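Local coordinates for protein cocosin 1 acidic chain (Cocos nucifera, PDB 5WPW) that serves as a seed storage protein, an 11S globulin of coconut that assembles into hexamers and acts as a nutrient reservoir, at residues L52-P60 and N147-L158; V262-I270 and G408-P416. The protein carries 2 engineered substitutions. All coordinates share one frame; numbering follows the deposited sequence.

Contact 1 of 2, residues L52-P60 and N147-L158; sequences LLPSMSNAP and NQLDRSHRQFLL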
# COMPACT_ATOMS: atom_id res chain seq x y z
N LEU A 52 -23.69 -28.17 10.45
CA LEU A 52 -22.30 -28.21 10.91
C LEU A 52 -22.13 -27.23 12.06
O LEU A 52 -22.29 -26.01 11.88
CB LEU A 52 -21.35 -27.85 9.77
CG LEU A 52 -19.85 -27.89 10.03
CD1 LEU A 52 -19.39 -29.30 10.38
CD2 LEU A 52 -19.14 -27.38 8.80
N LEU A 53 -21.76 -27.75 13.24
CA LEU A 53 -21.70 -26.95 14.45
C LEU A 53 -20.61 -25.87 14.35
O LEU A 53 -19.60 -26.06 13.68
CB LEU A 53 -21.41 -27.83 15.66
CG LEU A 53 -22.44 -28.95 15.81
CD1 LEU A 53 -22.06 -29.85 16.94
CD2 LEU A 53 -23.81 -28.32 15.96
N PRO A 54 -20.79 -24.75 15.05
CA PRO A 54 -19.80 -23.67 14.96
C PRO A 54 -18.43 -24.10 15.46
O PRO A 54 -18.30 -24.80 16.46
CB PRO A 54 -20.40 -22.57 15.83
CG PRO A 54 -21.40 -23.28 16.73
CD PRO A 54 -21.94 -24.39 15.89
N SER A 55 -17.40 -23.69 14.70
CA SER A 55 -16.03 -24.03 15.03
C SER A 55 -15.12 -23.04 14.32
O SER A 55 -15.55 -22.33 13.39
CB SER A 55 -15.67 -25.47 14.64
OG SER A 55 -15.50 -25.64 13.22
N MET A 56 -13.88 -22.97 14.76
CA MET A 56 -12.90 -22.11 14.12
C MET A 56 -11.59 -22.87 13.99
O MET A 56 -11.31 -23.79 14.76
CB MET A 56 -12.73 -20.77 14.85
CG MET A 56 -12.33 -20.84 16.28
SD MET A 56 -10.53 -20.78 16.45
CE MET A 56 -10.41 -20.58 18.23
N SER A 57 -10.81 -22.50 12.98
CA SER A 57 -9.57 -23.19 12.64
C SER A 57 -8.39 -22.23 12.70
O SER A 57 -8.55 -21.02 12.55
CB SER A 57 -9.65 -23.81 11.24
OG SER A 57 -10.56 -24.93 11.20
N ASN A 58 -7.21 -22.78 12.96
CA ASN A 58 -5.96 -22.00 13.00
C ASN A 58 -5.48 -21.59 11.61
O ASN A 58 -4.56 -20.78 11.52
CB ASN A 58 -4.85 -22.80 13.68
CG ASN A 58 -4.41 -24.05 12.86
OD1 ASN A 58 -5.24 -24.75 12.25
ND2 ASN A 58 -3.10 -24.33 12.85
N ALA A 59 -6.07 -22.14 10.56
CA ALA A 59 -5.62 -21.89 9.19
C ALA A 59 -6.73 -21.29 8.34
O ALA A 59 -7.91 -21.66 8.51
CB ALA A 59 -5.13 -23.19 8.56
N PRO A 60 -6.42 -20.34 7.46
CA PRO A 60 -7.45 -19.86 6.52
C PRO A 60 -7.77 -20.98 5.55
O PRO A 60 -6.97 -21.89 5.32
CB PRO A 60 -6.78 -18.67 5.83
CG PRO A 60 -5.30 -19.00 5.87
CD PRO A 60 -5.10 -19.74 7.20
N ASN A 147 -1.31 -18.64 10.39
CA ASN A 147 -1.29 -19.73 11.37
C ASN A 147 0.03 -19.70 12.12
O ASN A 147 1.07 -20.07 11.56
CB ASN A 147 -1.47 -21.07 10.67
CG ASN A 147 -1.13 -22.25 11.58
OD1 ASN A 147 -1.40 -22.21 12.78
ND2 ASN A 147 -0.56 -23.30 11.02
N GLN A 148 0.02 -19.25 13.36
CA GLN A 148 1.24 -19.22 14.16
C GLN A 148 1.37 -20.44 15.08
O GLN A 148 2.29 -20.48 15.89
CB GLN A 148 1.31 -17.93 14.97
CG GLN A 148 1.09 -16.64 14.15
CD GLN A 148 1.47 -15.38 14.92
OE1 GLN A 148 2.21 -15.45 15.90
NE2 GLN A 148 0.97 -14.23 14.48
N LEU A 149 0.47 -21.42 14.96
CA LEU A 149 0.66 -22.70 15.65
C LEU A 149 1.50 -23.65 14.81
O LEU A 149 2.32 -23.21 14.00
CB LEU A 149 -0.69 -23.33 16.00
CG LEU A 149 -1.63 -22.48 16.84
CD1 LEU A 149 -2.97 -23.15 17.00
CD2 LEU A 149 -1.01 -22.15 18.20
N ASP A 150 1.32 -24.96 14.99
CA ASP A 150 2.05 -25.93 14.18
C ASP A 150 1.43 -26.05 12.79
O ASP A 150 0.31 -25.61 12.54
CB ASP A 150 2.08 -27.30 14.88
CG ASP A 150 0.73 -27.66 15.49
OD1 ASP A 150 0.20 -26.88 16.31
OD2 ASP A 150 0.18 -28.73 15.15
N ARG A 151 2.18 -26.68 11.88
CA ARG A 151 1.74 -26.90 10.50
C ARG A 151 0.80 -28.11 10.41
O ARG A 151 1.06 -29.10 9.75
CB ARG A 151 2.95 -27.10 9.58
CG ARG A 151 3.58 -25.84 9.01
CD ARG A 151 4.16 -26.11 7.58
NE ARG A 151 4.69 -27.47 7.44
CZ ARG A 151 4.79 -28.15 6.30
NH1 ARG A 151 4.39 -27.62 5.15
NH2 ARG A 151 5.29 -29.38 6.30
N SER A 152 -0.31 -28.02 11.14
CA SER A 152 -1.36 -29.02 11.04
C SER A 152 -2.68 -28.31 11.27
O SER A 152 -2.70 -27.20 11.80
CB SER A 152 -1.16 -30.17 12.05
OG SER A 152 -1.67 -29.83 13.33
N HIS A 153 -3.77 -28.95 10.86
CA HIS A 153 -5.11 -28.40 11.04
C HIS A 153 -5.57 -28.56 12.49
O HIS A 153 -5.87 -29.68 12.92
CB HIS A 153 -6.11 -29.08 10.12
CG HIS A 153 -7.50 -28.54 10.28
ND1 HIS A 153 -8.63 -29.29 10.06
CD2 HIS A 153 -7.93 -27.31 10.65
CE1 HIS A 153 -9.70 -28.55 10.27
NE2 HIS A 153 -9.30 -27.35 10.64
N ARG A 154 -5.64 -27.46 13.23
CA ARG A 154 -6.21 -27.46 14.57
C ARG A 154 -7.60 -26.83 14.48
O ARG A 154 -7.74 -25.64 14.17
CB ARG A 154 -5.34 -26.68 15.57
CG ARG A 154 -3.81 -26.78 15.37
CD ARG A 154 -3.12 -27.79 16.31
NE ARG A 154 -3.49 -27.62 17.72
CZ ARG A 154 -2.68 -27.26 18.70
NH1 ARG A 154 -1.40 -27.00 18.47
NH2 ARG A 154 -3.14 -27.16 19.94
N GLN A 155 -8.63 -27.64 14.76
CA GLN A 155 -10.01 -27.19 14.79
C GLN A 155 -10.50 -27.06 16.23
O GLN A 155 -10.34 -27.98 17.02
CB GLN A 155 -10.92 -28.16 14.02
CG GLN A 155 -12.19 -27.53 13.50
CD GLN A 155 -13.35 -28.51 13.42
OE1 GLN A 155 -13.29 -29.60 13.99
NE2 GLN A 155 -14.40 -28.13 12.72
N PHE A 156 -11.11 -25.91 16.53
CA PHE A 156 -11.59 -25.56 17.86
C PHE A 156 -13.11 -25.51 17.79
O PHE A 156 -13.67 -24.56 17.24
CB PHE A 156 -11.04 -24.21 18.33
CG PHE A 156 -9.52 -24.16 18.46
CD1 PHE A 156 -8.71 -24.17 17.35
CD2 PHE A 156 -8.93 -24.09 19.72
CE1 PHE A 156 -7.31 -24.11 17.49
CE2 PHE A 156 -7.55 -24.02 19.87
CZ PHE A 156 -6.74 -24.03 18.76
N LEU A 157 -13.77 -26.51 18.34
CA LEU A 157 -15.23 -26.56 18.34
C LEU A 157 -15.79 -25.60 19.38
O LEU A 157 -15.33 -25.59 20.52
CB LEU A 157 -15.73 -27.97 18.63
CG LEU A 157 -15.36 -29.03 17.62
CD1 LEU A 157 -15.41 -30.38 18.30
CD2 LEU A 157 -16.33 -28.96 16.46
N LEU A 158 -16.77 -24.78 18.98
CA LEU A 158 -17.48 -23.98 19.97
C LEU A 158 -18.59 -24.78 20.64
O LEU A 158 -19.01 -24.45 21.75
CB LEU A 158 -18.07 -22.72 19.31
CG LEU A 158 -17.17 -21.55 18.90
CD1 LEU A 158 -18.01 -20.29 18.68
CD2 LEU A 158 -16.09 -21.31 19.92
O HOH W 1 -17.55 -28.24 13.04
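Strand 52-57 and strand 155-157 pair antiparallel, with Met56 and Phe156 exchanging two backbone hydrogen bonds in the register Ser55-Leu157, Met56-Phe156, Ser57-Gln155. The pair belongs to the curled sheet of the N-terminal cupin domain. Met56 and Phe156 share one face of that sheet and make a Met-aromatic contact. Met56 SD lies 4.6 Å from the ring centroid of Phe156, oblique to the ring normal. The bend of Met56 at chi2 (92°) sets its methyl, CE, against CB and CG of Phe156, each at 3.7 Å. A second subunit packs on Met56 through its Asn346. The other face carries Ser55, Ser57, Gln155 and Leu157, and its polar groups pair across the strands. Ser57 OG and His153 NE2 share a hydrogen bond of 2.8 Å, at the edge of the imidazole and near its plane. Gln155 NE2 makes a weak bond to Ser55 OG.

Beyond the strand, the Asn58 backbone N donates to Arg154 O and continues the pairing. The side-chain amide of Asn58 is held at both ends. Arg154 N donates to Asn58 OD1 at 2.9 Å from above the carbonyl plane. Asn147 OD1 accepts a weak bond from Asn58 ND2 and also closes an Asx turn with Leu149 N; Asn147 ND2 is held by Asp150 O and by Thr142 O. Asn58 ND2 also donates to Ser152 O at 3.1 Å, and that oxygen lies in the Asn58 amide plane.

Contact 2 of 2, residues V262-I270 and G408-P416; sequences VFNPRGGRI and GDEVAIFTP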
# COMPACT_ATOMS: atom_id res chain seq x y z
N VAL A 262 -12.02 -17.96 -19.86
CA VAL A 262 -11.48 -18.53 -21.09
C VAL A 262 -12.52 -19.49 -21.61
O VAL A 262 -13.08 -20.27 -20.83
CB VAL A 262 -10.16 -19.28 -20.83
CG1 VAL A 262 -9.63 -19.86 -22.11
CG2 VAL A 262 -9.12 -18.34 -20.16
N PHE A 263 -12.83 -19.43 -22.91
CA PHE A 263 -13.89 -20.28 -23.41
C PHE A 263 -13.66 -20.59 -24.88
O PHE A 263 -13.42 -19.67 -25.66
CB PHE A 263 -15.26 -19.62 -23.26
CG PHE A 263 -16.35 -20.32 -24.02
CD1 PHE A 263 -16.70 -21.63 -23.72
CD2 PHE A 263 -17.02 -19.67 -25.05
CE1 PHE A 263 -17.71 -22.27 -24.42
CE2 PHE A 263 -18.02 -20.31 -25.76
CZ PHE A 263 -18.37 -21.60 -25.45
N ASN A 264 -13.76 -21.87 -25.23
CA ASN A 264 -13.80 -22.33 -26.62
C ASN A 264 -14.97 -23.30 -26.74
O ASN A 264 -14.99 -24.33 -26.03
CB ASN A 264 -12.46 -22.99 -26.98
CG ASN A 264 -12.43 -23.53 -28.40
OD1 ASN A 264 -13.40 -24.11 -28.88
ND2 ASN A 264 -11.30 -23.36 -29.06
N PRO A 265 -15.94 -23.04 -27.62
CA PRO A 265 -17.18 -23.86 -27.62
C PRO A 265 -16.96 -25.34 -27.86
O PRO A 265 -17.82 -26.14 -27.48
CB PRO A 265 -18.03 -23.24 -28.74
CG PRO A 265 -17.07 -22.54 -29.60
CD PRO A 265 -15.97 -22.04 -28.69
N ARG A 266 -15.84 -25.75 -28.45
CA ARG A 266 -15.56 -27.18 -28.60
C ARG A 266 -14.42 -27.66 -27.70
O ARG A 266 -13.93 -28.77 -27.89
CB ARG A 266 -15.27 -27.51 -30.07
CG ARG A 266 -16.53 -27.82 -30.87
CD ARG A 266 -17.06 -29.22 -30.53
NE ARG A 266 -18.48 -29.39 -30.80
CZ ARG A 266 -19.44 -29.33 -29.88
NH1 ARG A 266 -19.12 -29.09 -28.61
NH2 ARG A 266 -20.71 -29.50 -30.22
N GLY A 267 -14.00 -26.87 -26.72
CA GLY A 267 -12.93 -27.34 -25.87
C GLY A 267 -13.27 -27.29 -24.39
O GLY A 267 -12.84 -28.17 -23.64
N GLY A 268 -14.00 -26.27 -23.97
CA GLY A 268 -14.33 -26.11 -22.56
C GLY A 268 -14.12 -24.69 -22.08
O GLY A 268 -14.15 -23.73 -22.87
N ARG A 269 -13.94 -24.54 -20.77
CA ARG A 269 -13.88 -23.21 -20.19
C ARG A 269 -13.01 -23.25 -18.93
O ARG A 269 -12.80 -24.30 -18.34
CB ARG A 269 -15.28 -22.69 -19.85
CG ARG A 269 -16.17 -23.71 -19.12
CD ARG A 269 -17.47 -23.11 -18.67
NE ARG A 269 -18.40 -24.12 -18.14
CZ ARG A 269 -18.43 -24.51 -16.87
NH1 ARG A 269 -17.59 -23.97 -15.99
NH2 ARG A 269 -19.32 -25.41 -16.47
N ILE A 270 -12.49 -22.07 -18.57
CA ILE A 270 -11.77 -21.87 -17.31
C ILE A 270 -12.28 -20.60 -16.65
O ILE A 270 -12.50 -19.58 -17.32
CB ILE A 270 -10.25 -21.75 -17.52
CG1 ILE A 270 -9.70 -22.91 -18.33
CG2 ILE A 270 -9.54 -21.62 -16.16
CD1 ILE A 270 -8.23 -22.78 -18.58
N GLY A 408 -0.07 -21.13 -31.88
CA GLY A 408 0.28 -19.81 -31.40
C GLY A 408 -0.89 -18.86 -31.27
O GLY A 408 -0.74 -17.80 -30.64
N ASP A 409 -2.04 -19.20 -31.84
CA ASP A 409 -3.24 -18.38 -31.75
C ASP A 409 -4.16 -18.81 -30.63
O ASP A 409 -5.16 -18.12 -30.38
CB ASP A 409 -4.02 -18.45 -33.07
CG ASP A 409 -3.58 -17.42 -34.07
OD1 ASP A 409 -2.86 -16.48 -33.67
OD2 ASP A 409 -3.96 -17.54 -35.25
N GLU A 410 -3.88 -19.93 -29.96
CA GLU A 410 -4.86 -20.59 -29.12
C GLU A 410 -4.66 -20.28 -27.64
O GLU A 410 -3.53 -20.25 -27.16
CB GLU A 410 -4.81 -22.10 -29.32
CG GLU A 410 -5.71 -22.52 -30.47
CD GLU A 410 -5.51 -23.94 -30.92
OE1 GLU A 410 -4.95 -24.13 -32.01
OE2 GLU A 410 -5.95 -24.86 -30.20
N VAL A 411 -5.78 -20.06 -26.95
CA VAL A 411 -5.86 -19.94 -25.50
C VAL A 411 -5.50 -21.26 -24.84
O VAL A 411 -5.17 -22.24 -25.53
CB VAL A 411 -7.28 -19.49 -25.08
CG1 VAL A 411 -7.59 -18.14 -25.64
CG2 VAL A 411 -8.34 -20.52 -25.55
N ALA A 412 -5.58 -21.33 -23.51
CA ALA A 412 -5.10 -22.51 -22.80
C ALA A 412 -5.91 -23.77 -23.09
O ALA A 412 -5.40 -24.88 -22.86
CB ALA A 412 -5.10 -22.24 -21.29
N ILE A 413 -7.14 -23.64 -23.58
CA ILE A 413 -8.00 -24.78 -23.88
C ILE A 413 -7.80 -25.14 -25.34
O ILE A 413 -8.25 -24.42 -26.23
CB ILE A 413 -9.48 -24.48 -23.59
CG1 ILE A 413 -9.68 -24.12 -22.12
CG2 ILE A 413 -10.36 -25.69 -23.96
CD1 ILE A 413 -10.13 -25.30 -21.26
N PHE A 414 -7.12 -26.26 -25.58
CA PHE A 414 -6.75 -26.70 -26.92
C PHE A 414 -7.81 -27.68 -27.42
O PHE A 414 -8.00 -28.75 -26.83
CB PHE A 414 -5.38 -27.38 -26.89
CG PHE A 414 -4.23 -26.43 -26.81
CD1 PHE A 414 -4.42 -25.05 -26.87
CD2 PHE A 414 -2.94 -26.91 -26.69
CE1 PHE A 414 -3.33 -24.19 -26.79
CE2 PHE A 414 -1.85 -26.05 -26.61
CZ PHE A 414 -2.04 -24.70 -26.67
N THR A 415 -8.51 -27.31 -28.48
CA THR A 415 -9.54 -28.19 -29.00
C THR A 415 -8.90 -29.38 -29.72
O THR A 415 -7.96 -29.20 -30.49
CB THR A 415 -10.47 -27.45 -29.95
OG1 THR A 415 -9.72 -26.56 -30.79
CG2 THR A 415 -11.47 -26.65 -29.14
N PRO A 416 -9.41 -30.61 -29.49
CA PRO A 416 -8.87 -31.91 -29.93
C PRO A 416 -8.41 -31.95 -31.39
O PRO A 416 -9.09 -31.41 -32.27
CB PRO A 416 -10.07 -32.87 -29.73
CG PRO A 416 -11.27 -32.00 -29.48
CD PRO A 416 -10.72 -30.76 -28.84
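Ile413 packs against the hairpin made by strands 262-264 and 268-270, and no hydrogen bond joins the two segments. The tight part is around this side chain. Its two branches part: CG2 presses on the backbone of Gly267, with Ile413 CG2 3.3 Å from Gly267 C, and CD1 lies against Ile270 CG1 at 3.8 Å. The Ile270 and Ile413 side chains run alongside each other, pointing opposite ways. Gly267 has no side chain, so the Ile413 methyl can sit directly on its main chain. Ile413 O is buried here with no partner in the model. Val262 CG1 adds an apolar touch on Val411 CG2 at 3.7 Å.

The Thr415 side chain lies nearly perpendicular to that of Asn264. Its CG2 lies 3.2 Å from Asn264 OD1, with the amide carbon and nitrogen of Asn264 almost as near. Asn264 OD1 accepts from Arg266 N in the carbonyl plane, which holds the amide in place.

The solvent side is looser. Arg266 leads its guanidinium away from the contact, and exposed Pro416 brings only CD to Arg266 O, at 3.9 Å. Outside the two segments, Gln84 of a third subunit accepts a hydrogen bond from Val411 N.

Within this chain the hairpin forms the edge of a sheet of the C-terminal cupin domain. Its turn combines an Asx turn at Asn264 with a classic beta bulge, in which Gly267 and Gly268 both face Asn264.

How the contacts relate
From the N terminus, the chain first runs through the N-terminal cupin domain. Contact 1 closes a loop there after 86 residues of strand and loop, without a helix. It adds strand 155-157 to strand 50-57 in the curled sheet. Only later does contact 2 open, in the C-terminal half. After a path through strands and helices, it lays the final strand, 413-414, which pairs with 298-304, against the hairpin of the other sheet. The two loops follow in series and neither nest nor cross. Contacts 1 and 2 lie on opposite sides of the chain's centre. The centres of contacts 1 and 2 are about 39 Å apart. Different neighbouring subunits approach them.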